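Local coordinates for twin-arginine translocation pathway signal protein (Burkholderia phytofirmans, PDB 2RJO) that probably serves as a periplasmic sugar-binding protein, enclosing a beta-D-galactopyranose molecule in the cleft between its two lobes, at residues L114-T125 with E283-V291; G135-F146 with G167-W178. One frame throughout, in Å; residues are numbered along the deposited sequence.

In the fold
From the N terminus the chain lays down the first strands of the mixed sheet, then runs along strand 110-115 into helix 118-132. There interaction 1 will later close its long loop, when strand 283-291 returns beside the same segment. Before that return, strand 137-143, helix 149-163 and strand 168-175 form a beta-alpha-beta unit closed by interaction 2, a short loop lying wholly within the longer one. Interaction 1 thus ties the mixed sheet to the helix that leads away from it, whereas interaction 2 builds an edge of the four-stranded parallel sheet. Their centres are about 19 Å apart and their nearest atoms about 9 Å, so the two do not touch.

Interaction 1: residues L114-T125 with E283-V291; sequences LSYDGVAYGEET and ESFCTATFV
The F285 ring lies flat over the peptide that joins Y116 to D117, with D117 N 3.6 Å above the ring plane and over its centre. D117 CB packs on the same ring as a CH-pi contact. This overlap sits where two segments leave the mixed sheet side by side, an arrangement consistent with the interlobe hinge of periplasmic binding proteins. Only a short parallel pairing holds the backbones before they part: S115 N donates to S284 O, and S115 O receives C286 N at 2.7 Å.

Beyond this pairing side chains take over. C286 sets its CB over one face of the Y116 ring, 3.9 Å from the centroid, with SG farther above that face. W95 and W251, both residues of the galactose pocket, also meet the Y116 ring, placing this part of the contact in the second shell of the sugar site. Y121 reaches across from the helix, where its OH accepts A288 N at 3.2 Å and its CZ leans on A288 CB. One phenol thereby satisfies a backbone N-H in the loop between the two halves of strand 283-291.

Farther along, F290 has CG anti to its own N (chi1 -171°), which lays the ring beneath the carboxylate of E124. The two planes are 38° apart and E124 OE1 comes within 3.3 Å of F290 CD1, while T125 CG2 abuts the ring edge.

D117 also starts the helix: as N-cap its OD1 accepts A120 N, which arrives from above the carboxylate plane. Its own backbone N-H turns to the other segment through a water, which accepts from D117 N at 3.0 Å and donates to C286 O at 2.7 Å.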
loop_
_atom_site.group_PDB
_atom_site.type_symbol
_atom_site.label_atom_id
_atom_site.label_comp_id
_atom_site.label_asym_id
_atom_site.label_seq_id
_atom_site.Cartn_x
_atom_site.Cartn_y
_atom_site.Cartn_z
ATOM N N LEU A 114 -7.306 2.639 -7.322
ATOM C CA LEU A 114 -7.277 3.346 -6.051
ATOM C C LEU A 114 -5.835 3.566 -5.633
ATOM O O LEU A 114 -4.977 2.718 -5.857
ATOM C CB LEU A 114 -7.991 2.540 -4.968
ATOM C CG LEU A 114 -9.444 2.145 -5.230
ATOM C CD1 LEU A 114 -9.958 1.429 -3.999
ATOM C CD2 LEU A 114 -10.294 3.370 -5.547
ATOM N N SER A 115 -5.561 4.709 -5.019
ATOM C CA SER A 115 -4.210 4.993 -4.590
ATOM C C SER A 115 -4.203 6.143 -3.604
ATOM O O SER A 115 -5.249 6.678 -3.249
ATOM C CB SER A 115 -3.343 5.339 -5.802
ATOM O OG SER A 115 -1.976 5.436 -5.443
ATOM N N TYR A 116 -3.013 6.498 -3.146
ATOM C CA TYR A 116 -2.851 7.600 -2.217
ATOM C C TYR A 116 -1.688 8.411 -2.739
ATOM O O TYR A 116 -0.860 7.898 -3.503
ATOM C CB TYR A 116 -2.532 7.086 -0.820
ATOM C CG TYR A 116 -3.640 6.307 -0.177
ATOM C CD1 TYR A 116 -4.380 6.853 0.855
ATOM C CD2 TYR A 116 -3.926 5.004 -0.574
ATOM C CE1 TYR A 116 -5.379 6.121 1.491
ATOM C CE2 TYR A 116 -4.919 4.258 0.051
ATOM C CZ TYR A 116 -5.641 4.823 1.086
ATOM O OH TYR A 116 -6.615 4.093 1.731
ATOM N N ASP A 117 -1.633 9.670 -2.326
ATOM C CA ASP A 117 -0.582 10.595 -2.727
ATOM C C ASP A 117 0.723 10.273 -1.995
ATOM O O ASP A 117 0.994 10.826 -0.923
ATOM C CB ASP A 117 -1.027 12.021 -2.397
ATOM C CG ASP A 117 -0.030 13.063 -2.839
ATOM O OD1 ASP A 117 1.141 12.712 -3.111
ATOM O OD2 ASP A 117 -0.422 14.249 -2.902
ATOM N N GLY A 118 1.539 9.402 -2.585
ATOM C CA GLY A 118 2.793 9.018 -1.959
ATOM C C GLY A 118 3.814 10.134 -1.802
ATOM O O GLY A 118 4.672 10.078 -0.912
ATOM N N VAL A 119 3.736 11.147 -2.665
ATOM C CA VAL A 119 4.672 12.260 -2.593
ATOM C C VAL A 119 4.368 13.095 -1.360
ATOM O O VAL A 119 5.279 13.524 -0.647
ATOM C CB VAL A 119 4.570 13.176 -3.839
ATOM C CG1 VAL A 119 5.665 14.246 -3.794
ATOM C CG2 VAL A 119 4.691 12.344 -5.110
ATOM N N ALA A 120 3.083 13.321 -1.107
ATOM C CA ALA A 120 2.668 14.115 0.039
ATOM C C ALA A 120 2.974 13.401 1.355
ATOM O O ALA A 120 3.657 13.945 2.221
ATOM C CB ALA A 120 1.190 14.423 -0.058
ATOM N N TYR A 121 2.471 12.182 1.499
ATOM C CA TYR A 121 2.690 11.416 2.713
ATOM C C TYR A 121 4.152 11.069 2.956
ATOM O O TYR A 121 4.589 11.025 4.098
ATOM C CB TYR A 121 1.839 10.152 2.690
ATOM C CG TYR A 121 0.369 10.453 2.791
ATOM C CD1 TYR A 121 -0.174 11.001 3.953
ATOM C CD2 TYR A 121 -0.478 10.230 1.716
ATOM C CE1 TYR A 121 -1.531 11.320 4.035
ATOM C CE2 TYR A 121 -1.833 10.545 1.788
ATOM C CZ TYR A 121 -2.351 11.085 2.944
ATOM O OH TYR A 121 -3.702 11.383 3.007
ATOM N N GLY A 122 4.904 10.822 1.890
ATOM C CA GLY A 122 6.313 10.506 2.045
ATOM C C GLY A 122 7.026 11.713 2.619
ATOM O O GLY A 122 7.913 11.596 3.473
ATOM N N GLU A 123 6.628 12.888 2.142
ATOM C CA GLU A 123 7.205 14.129 2.614
ATOM C C GLU A 123 6.730 14.365 4.038
ATOM O O GLU A 123 7.424 14.983 4.837
ATOM C CB GLU A 123 6.781 15.295 1.712
ATOM C CG GLU A 123 7.019 16.669 2.318
ATOM C CD GLU A 123 7.094 17.770 1.270
ATOM O OE1 GLU A 123 6.243 17.785 0.348
ATOM O OE2 GLU A 123 8.003 18.620 1.384
ATOM N N GLU A 124 5.546 13.857 4.359
ATOM C CA GLU A 124 4.990 14.024 5.697
ATOM C C GLU A 124 5.775 13.257 6.754
ATOM O O GLU A 124 6.145 13.823 7.787
ATOM C CB GLU A 124 3.528 13.571 5.741
ATOM C CG GLU A 124 2.546 14.705 5.964
ATOM C CD GLU A 124 1.372 14.306 6.844
ATOM O OE1 GLU A 124 0.658 13.342 6.510
ATOM O OE2 GLU A 124 1.155 14.969 7.878
ATOM N N THR A 125 6.023 11.972 6.499
ATOM C CA THR A 125 6.761 11.139 7.446
ATOM C C THR A 125 8.218 11.591 7.535
ATOM O O THR A 125 8.832 11.545 8.604
ATOM C CB THR A 125 6.708 9.637 7.048
ATOM O OG1 THR A 125 7.456 9.420 5.844
ATOM C CG2 THR A 125 5.274 9.197 6.837
ATOM N N GLU A 283 -10.273 7.039 -10.925
ATOM C CA GLU A 283 -8.870 7.001 -10.512
ATOM C C GLU A 283 -8.831 7.940 -9.319
ATOM O O GLU A 283 -8.840 9.160 -9.481
ATOM C CB GLU A 283 -7.947 7.523 -11.610
ATOM C CG GLU A 283 -7.747 6.567 -12.763
ATOM C CD GLU A 283 -6.598 6.976 -13.667
ATOM O OE1 GLU A 283 -6.034 8.070 -13.453
ATOM O OE2 GLU A 283 -6.263 6.207 -14.596
ATOM N N SER A 284 -8.791 7.370 -8.120
ATOM C CA SER A 284 -8.829 8.169 -6.903
ATOM C C SER A 284 -7.619 8.121 -5.981
ATOM O O SER A 284 -6.951 7.097 -5.848
ATOM C CB SER A 284 -10.057 7.757 -6.080
ATOM O OG SER A 284 -11.167 7.427 -6.908
ATOM N N PHE A 285 -7.335 9.256 -5.355
ATOM C CA PHE A 285 -6.290 9.330 -4.339
ATOM C C PHE A 285 -7.224 9.295 -3.144
ATOM O O PHE A 285 -8.195 10.046 -3.117
ATOM C CB PHE A 285 -5.549 10.669 -4.365
ATOM C CG PHE A 285 -4.207 10.603 -5.020
ATOM C CD1 PHE A 285 -3.491 11.767 -5.274
ATOM C CD2 PHE A 285 -3.653 9.377 -5.391
ATOM C CE1 PHE A 285 -2.239 11.718 -5.889
ATOM C CE2 PHE A 285 -2.405 9.315 -6.006
ATOM C CZ PHE A 285 -1.698 10.487 -6.256
ATOM N N CYS A 286 -6.971 8.427 -2.174
ATOM C CA CYS A 286 -7.864 8.339 -1.028
ATOM C C CYS A 286 -7.294 9.047 0.190
ATOM O O CYS A 286 -6.114 9.393 0.230
ATOM C CB CYS A 286 -8.140 6.875 -0.691
ATOM S SG CYS A 286 -8.660 5.907 -2.123
ATOM N N THR A 287 -8.145 9.278 1.176
ATOM C CA THR A 287 -7.715 9.945 2.393
ATOM C C THR A 287 -7.077 8.926 3.312
ATOM O O THR A 287 -7.621 7.844 3.505
ATOM C CB THR A 287 -8.904 10.592 3.125
ATOM O OG1 THR A 287 -9.468 11.616 2.296
ATOM C CG2 THR A 287 -8.454 11.211 4.444
ATOM N N ALA A 288 -5.916 9.262 3.867
ATOM C CA ALA A 288 -5.233 8.361 4.791
ATOM C C ALA A 288 -5.090 9.090 6.127
ATOM O O ALA A 288 -5.384 10.279 6.210
ATOM C CB ALA A 288 -3.875 7.982 4.237
ATOM N N THR A 289 -4.664 8.376 7.167
ATOM C CA THR A 289 -4.493 8.968 8.499
ATOM C C THR A 289 -3.028 8.966 8.932
ATOM O O THR A 289 -2.426 7.905 9.105
ATOM C CB THR A 289 -5.268 8.182 9.590
ATOM O OG1 THR A 289 -6.531 7.760 9.078
ATOM C CG2 THR A 289 -5.499 9.056 10.819
ATOM N N PHE A 290 -2.447 10.147 9.102
ATOM C CA PHE A 290 -1.071 10.219 9.551
ATOM C C PHE A 290 -1.140 9.770 11.006
ATOM O O PHE A 290 -1.995 10.241 11.754
ATOM C CB PHE A 290 -0.571 11.651 9.483
ATOM C CG PHE A 290 0.898 11.784 9.729
ATOM C CD1 PHE A 290 1.818 11.275 8.817
ATOM C CD2 PHE A 290 1.369 12.414 10.871
ATOM C CE1 PHE A 290 3.196 11.410 9.033
ATOM C CE2 PHE A 290 2.736 12.551 11.095
ATOM C CZ PHE A 290 3.647 12.045 10.182
ATOM N N VAL A 291 -0.256 8.866 11.413
ATOM C CA VAL A 291 -0.296 8.376 12.785
ATOM C C VAL A 291 1.019 8.567 13.525
ATOM O O VAL A 291 2.094 8.299 12.997
ATOM C CB VAL A 291 -0.704 6.878 12.824
ATOM C CG1 VAL A 291 0.197 6.066 11.923
ATOM C CG2 VAL A 291 -0.626 6.347 14.251
HETATM O O HOH W 1 -7.995 5.411 4.048
HETATM O O HOH W 2 -3.972 10.668 -0.821
#

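Interaction 2: residues G135-F146 with G167-W178; sequences GKGGVVALGGIF and GIQLLDFQVADW. With GAL (beta-D-galactopyranose), chain B.
W178 lays its indole against G144, whose CA stands 3.4 Å from the centroid of the six-membered ring and almost exactly on its normal. The pair closes the C-terminal end of a beta-alpha-beta crossover, in which strands 137-143 and 168-175 run parallel with helix 149-163 between them in sequence. Packing is close on the face that helix covers: V139 CG2 and I168 CG2 are only 3.5 Å apart, and A141 CB meets the edge of the F173 ring. F173 CZ comes within 3.5 Å of G143 CA, a position without a side chain.

The outer strand is less regular. Between the pairs V139-L170 and A141-F173 it has two residues, L171 and D172, against V140 alone, a beta bulge; L171 N still bonds to V139 O at 2.7 Å, and D172 O takes A141 N. The ends of Q169 and Q174 lead away from the partner strand, and K136 is exposed. Waters bridge both extremities, one joining G135 O to G167 N, the other F146 N to D177 OD1.

G144 CA and the I145 side chain, whose CG1 presses on W178 CD1, back one side of the indole. On the opposite face galactose O4 lies 3.1 Å from W178 CZ2. Hydrogen bonds to the sugar come from other residues, D70, R154 and D231 among them; aromatic face and polar grip probably combine to hold it.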
loop_
_atom_site.group_PDB
_atom_site.type_symbol
_atom_site.label_atom_id
_atom_site.label_comp_id
_atom_site.label_asym_id
_atom_site.label_seq_id
_atom_site.Cartn_x
_atom_site.Cartn_y
_atom_site.Cartn_z
ATOM N N GLY A 135 16.301 18.623 12.953
ATOM C CA GLY A 135 16.525 19.139 11.613
ATOM C C GLY A 135 17.939 19.022 11.084
ATOM O O GLY A 135 18.248 19.529 10.006
ATOM N N LYS A 136 18.799 18.338 11.825
ATOM C CA LYS A 136 20.196 18.181 11.435
ATOM C C LYS A 136 20.624 16.747 11.732
ATOM O O LYS A 136 20.176 16.155 12.719
ATOM C CB LYS A 136 21.050 19.161 12.253
ATOM C CG LYS A 136 22.517 19.240 11.864
ATOM C CD LYS A 136 23.268 20.237 12.769
ATOM C CE LYS A 136 23.396 19.730 14.218
ATOM N NZ LYS A 136 24.401 18.617 14.360
ATOM N N GLY A 137 21.478 16.185 10.889
ATOM C CA GLY A 137 21.916 14.828 11.143
ATOM C C GLY A 137 21.905 13.934 9.924
ATOM O O GLY A 137 21.331 14.277 8.886
ATOM N N GLY A 138 22.534 12.771 10.061
ATOM C CA GLY A 138 22.610 11.834 8.958
ATOM C C GLY A 138 21.420 10.908 8.907
ATOM O O GLY A 138 20.974 10.390 9.931
ATOM N N VAL A 139 20.915 10.683 7.700
ATOM C CA VAL A 139 19.753 9.823 7.516
ATOM C C VAL A 139 19.933 8.767 6.442
ATOM O O VAL A 139 20.463 9.047 5.375
ATOM C CB VAL A 139 18.524 10.661 7.145
ATOM C CG1 VAL A 139 17.303 9.780 7.068
ATOM C CG2 VAL A 139 18.335 11.771 8.165
ATOM N N VAL A 140 19.503 7.545 6.738
ATOM C CA VAL A 140 19.559 6.465 5.762
ATOM C C VAL A 140 18.101 6.189 5.384
ATOM O O VAL A 140 17.211 6.354 6.221
ATOM C CB VAL A 140 20.211 5.178 6.334
ATOM C CG1 VAL A 140 21.696 5.393 6.522
ATOM C CG2 VAL A 140 19.561 4.787 7.653
ATOM N N ALA A 141 17.849 5.782 4.140
ATOM C CA ALA A 141 16.481 5.520 3.700
ATOM C C ALA A 141 16.313 4.205 2.936
ATOM O O ALA A 141 17.136 3.851 2.086
ATOM C CB ALA A 141 15.979 6.679 2.854
ATOM N N LEU A 142 15.231 3.496 3.249
ATOM C CA LEU A 142 14.910 2.213 2.640
ATOM C C LEU A 142 13.714 2.357 1.711
ATOM O O LEU A 142 12.656 2.816 2.126
ATOM C CB LEU A 142 14.598 1.192 3.731
ATOM C CG LEU A 142 15.768 0.806 4.643
ATOM C CD1 LEU A 142 15.234 0.337 5.990
ATOM C CD2 LEU A 142 16.615 -0.269 3.965
ATOM N N GLY A 143 13.880 1.952 0.455
ATOM C CA GLY A 143 12.797 2.074 -0.510
ATOM C C GLY A 143 12.150 0.774 -0.948
ATOM O O GLY A 143 12.685 -0.310 -0.733
ATOM N N GLY A 144 10.983 0.883 -1.571
ATOM C CA GLY A 144 10.277 -0.298 -2.041
ATOM C C GLY A 144 10.695 -0.678 -3.448
ATOM O O GLY A 144 11.589 -0.046 -4.011
ATOM N N ILE A 145 10.064 -1.707 -4.018
ATOM C CA ILE A 145 10.392 -2.146 -5.373
ATOM C C ILE A 145 10.549 -0.929 -6.286
ATOM O O ILE A 145 9.665 -0.084 -6.382
ATOM C CB ILE A 145 9.306 -3.101 -5.927
ATOM C CG1 ILE A 145 9.282 -4.377 -5.081
ATOM C CG2 ILE A 145 9.585 -3.440 -7.395
ATOM C CD1 ILE A 145 8.134 -5.315 -5.394
ATOM N N PHE A 146 11.704 -0.844 -6.929
ATOM C CA PHE A 146 12.053 0.251 -7.825
ATOM C C PHE A 146 10.929 0.795 -8.716
ATOM O O PHE A 146 10.624 1.990 -8.686
ATOM C CB PHE A 146 13.254 -0.189 -8.686
ATOM C CG PHE A 146 13.513 0.683 -9.878
ATOM C CD1 PHE A 146 13.727 2.051 -9.726
ATOM C CD2 PHE A 146 13.545 0.132 -11.159
ATOM C CE1 PHE A 146 13.973 2.866 -10.850
ATOM C CE2 PHE A 146 13.787 0.925 -12.282
ATOM C CZ PHE A 146 13.999 2.297 -12.133
ATOM N N GLY A 167 19.841 20.900 6.513
ATOM C CA GLY A 167 20.661 20.466 7.621
ATOM C C GLY A 167 20.697 18.952 7.711
ATOM O O GLY A 167 21.460 18.395 8.493
ATOM N N ILE A 168 19.859 18.284 6.919
ATOM C CA ILE A 168 19.800 16.821 6.905
ATOM C C ILE A 168 20.693 16.284 5.794
ATOM O O ILE A 168 20.626 16.754 4.661
ATOM C CB ILE A 168 18.352 16.319 6.656
ATOM C CG1 ILE A 168 17.461 16.687 7.843
ATOM C CG2 ILE A 168 18.343 14.814 6.471
ATOM C CD1 ILE A 168 17.801 15.944 9.102
ATOM N N GLN A 169 21.527 15.305 6.116
ATOM C CA GLN A 169 22.415 14.719 5.120
ATOM C C GLN A 169 21.953 13.291 4.826
ATOM O O GLN A 169 21.932 12.441 5.715
ATOM C CB GLN A 169 23.873 14.746 5.630
ATOM C CG GLN A 169 24.775 13.566 5.220
ATOM C CD GLN A 169 25.559 13.779 3.918
ATOM O OE1 GLN A 169 24.984 13.837 2.816
ATOM N NE2 GLN A 169 26.884 13.877 4.040
ATOM N N LEU A 170 21.558 13.045 3.580
ATOM C CA LEU A 170 21.104 11.722 3.165
ATOM C C LEU A 170 22.319 10.826 2.997
ATOM O O LEU A 170 23.032 10.906 1.989
ATOM C CB LEU A 170 20.344 11.800 1.841
ATOM C CG LEU A 170 19.717 10.492 1.354
ATOM C CD1 LEU A 170 18.659 10.019 2.340
ATOM C CD2 LEU A 170 19.109 10.704 -0.021
ATOM N N LEU A 171 22.552 9.960 3.977
ATOM C CA LEU A 171 23.708 9.083 3.915
ATOM C C LEU A 171 23.671 8.046 2.799
ATOM O O LEU A 171 24.685 7.838 2.126
ATOM C CB LEU A 171 23.915 8.397 5.261
ATOM C CG LEU A 171 24.085 9.366 6.431
ATOM C CD1 LEU A 171 24.230 8.591 7.738
ATOM C CD2 LEU A 171 25.292 10.247 6.192
ATOM N N ASP A 172 22.520 7.400 2.595
ATOM C CA ASP A 172 22.412 6.376 1.557
ATOM C C ASP A 172 20.999 5.812 1.379
ATOM O O ASP A 172 20.331 5.473 2.349
ATOM C CB ASP A 172 23.371 5.226 1.873
ATOM C CG ASP A 172 23.370 4.151 0.801
ATOM O OD1 ASP A 172 23.348 4.508 -0.390
ATOM O OD2 ASP A 172 23.415 2.952 1.145
ATOM N N PHE A 173 20.552 5.707 0.132
ATOM C CA PHE A 173 19.225 5.170 -0.154
ATOM C C PHE A 173 19.396 3.776 -0.721
ATOM O O PHE A 173 20.208 3.570 -1.623
ATOM C CB PHE A 173 18.505 6.039 -1.184
ATOM C CG PHE A 173 17.092 5.597 -1.476
ATOM C CD1 PHE A 173 16.052 5.936 -0.617
ATOM C CD2 PHE A 173 16.806 4.827 -2.596
ATOM C CE1 PHE A 173 14.737 5.514 -0.873
ATOM C CE2 PHE A 173 15.493 4.395 -2.865
ATOM C CZ PHE A 173 14.466 4.735 -2.008
ATOM N N GLN A 174 18.632 2.823 -0.198
ATOM C CA GLN A 174 18.700 1.438 -0.660
ATOM C C GLN A 174 17.311 0.813 -0.751
ATOM O O GLN A 174 16.448 1.051 0.091
ATOM C CB GLN A 174 19.559 0.606 0.286
ATOM C CG GLN A 174 21.045 0.876 0.184
ATOM C CD GLN A 174 21.672 0.248 -1.043
ATOM O OE1 GLN A 174 21.626 -0.966 -1.224
ATOM N NE2 GLN A 174 22.272 1.074 -1.889
ATOM N N VAL A 175 17.119 0.004 -1.780
ATOM C CA VAL A 175 15.862 -0.682 -2.014
ATOM C C VAL A 175 15.836 -1.997 -1.239
ATOM O O VAL A 175 16.791 -2.780 -1.298
ATOM C CB VAL A 175 15.698 -0.969 -3.510
ATOM C CG1 VAL A 175 14.510 -1.887 -3.749
ATOM C CG2 VAL A 175 15.544 0.342 -4.264
ATOM N N ALA A 176 14.759 -2.232 -0.497
ATOM C CA ALA A 176 14.626 -3.466 0.276
ATOM C C ALA A 176 13.357 -4.222 -0.141
ATOM O O ALA A 176 12.903 -5.138 0.550
ATOM C CB ALA A 176 14.602 -3.154 1.761
ATOM N N ASP A 177 12.790 -3.809 -1.274
ATOM C CA ASP A 177 11.602 -4.440 -1.845
ATOM C C ASP A 177 10.433 -4.698 -0.881
ATOM O O ASP A 177 9.833 -5.775 -0.928
ATOM C CB ASP A 177 11.980 -5.780 -2.500
ATOM C CG ASP A 177 12.933 -5.628 -3.680
ATOM O OD1 ASP A 177 12.849 -4.619 -4.411
ATOM O OD2 ASP A 177 13.759 -6.545 -3.886
ATOM N N TRP A 178 10.118 -3.733 -0.014
ATOM C CA TRP A 178 9.010 -3.858 0.952
ATOM C C TRP A 178 9.165 -4.990 1.983
ATOM O O TRP A 178 8.257 -5.223 2.783
ATOM C CB TRP A 178 7.688 -4.102 0.221
ATOM C CG TRP A 178 7.394 -3.193 -0.953
ATOM C CD1 TRP A 178 7.161 -3.582 -2.240
ATOM C CD2 TRP A 178 7.224 -1.766 -0.929
ATOM N NE1 TRP A 178 6.849 -2.492 -3.015
ATOM C CE2 TRP A 178 6.883 -1.367 -2.238
ATOM C CE3 TRP A 178 7.331 -0.787 0.071
ATOM C CZ2 TRP A 178 6.642 -0.021 -2.572
ATOM C CZ3 TRP A 178 7.091 0.550 -0.262
ATOM C CH2 TRP A 178 6.752 0.917 -1.574
HETATM C C1 GAL B . 3.356 -3.247 -0.089
HETATM C C2 GAL B . 3.512 -1.969 0.767
HETATM C C3 GAL B . 2.380 -0.985 0.398
HETATM C C4 GAL B . 2.485 -0.653 -1.101
HETATM C C5 GAL B . 2.352 -1.996 -1.872
HETATM C C6 GAL B . 2.459 -1.711 -3.356
HETATM O O1 GAL B . 4.419 -4.161 0.238
HETATM O O2 GAL B . 3.413 -2.304 2.150
HETATM O O3 GAL B . 2.511 0.219 1.151
HETATM O O4 GAL B . 3.767 -0.080 -1.358
HETATM O O5 GAL B . 3.434 -2.914 -1.504
HETATM O O6 GAL B . 2.328 -2.942 -4.041
HETATM O O HOH W 3 17.453 21.337 8.500
HETATM O O HOH W 4 13.416 -2.889 -6.772
#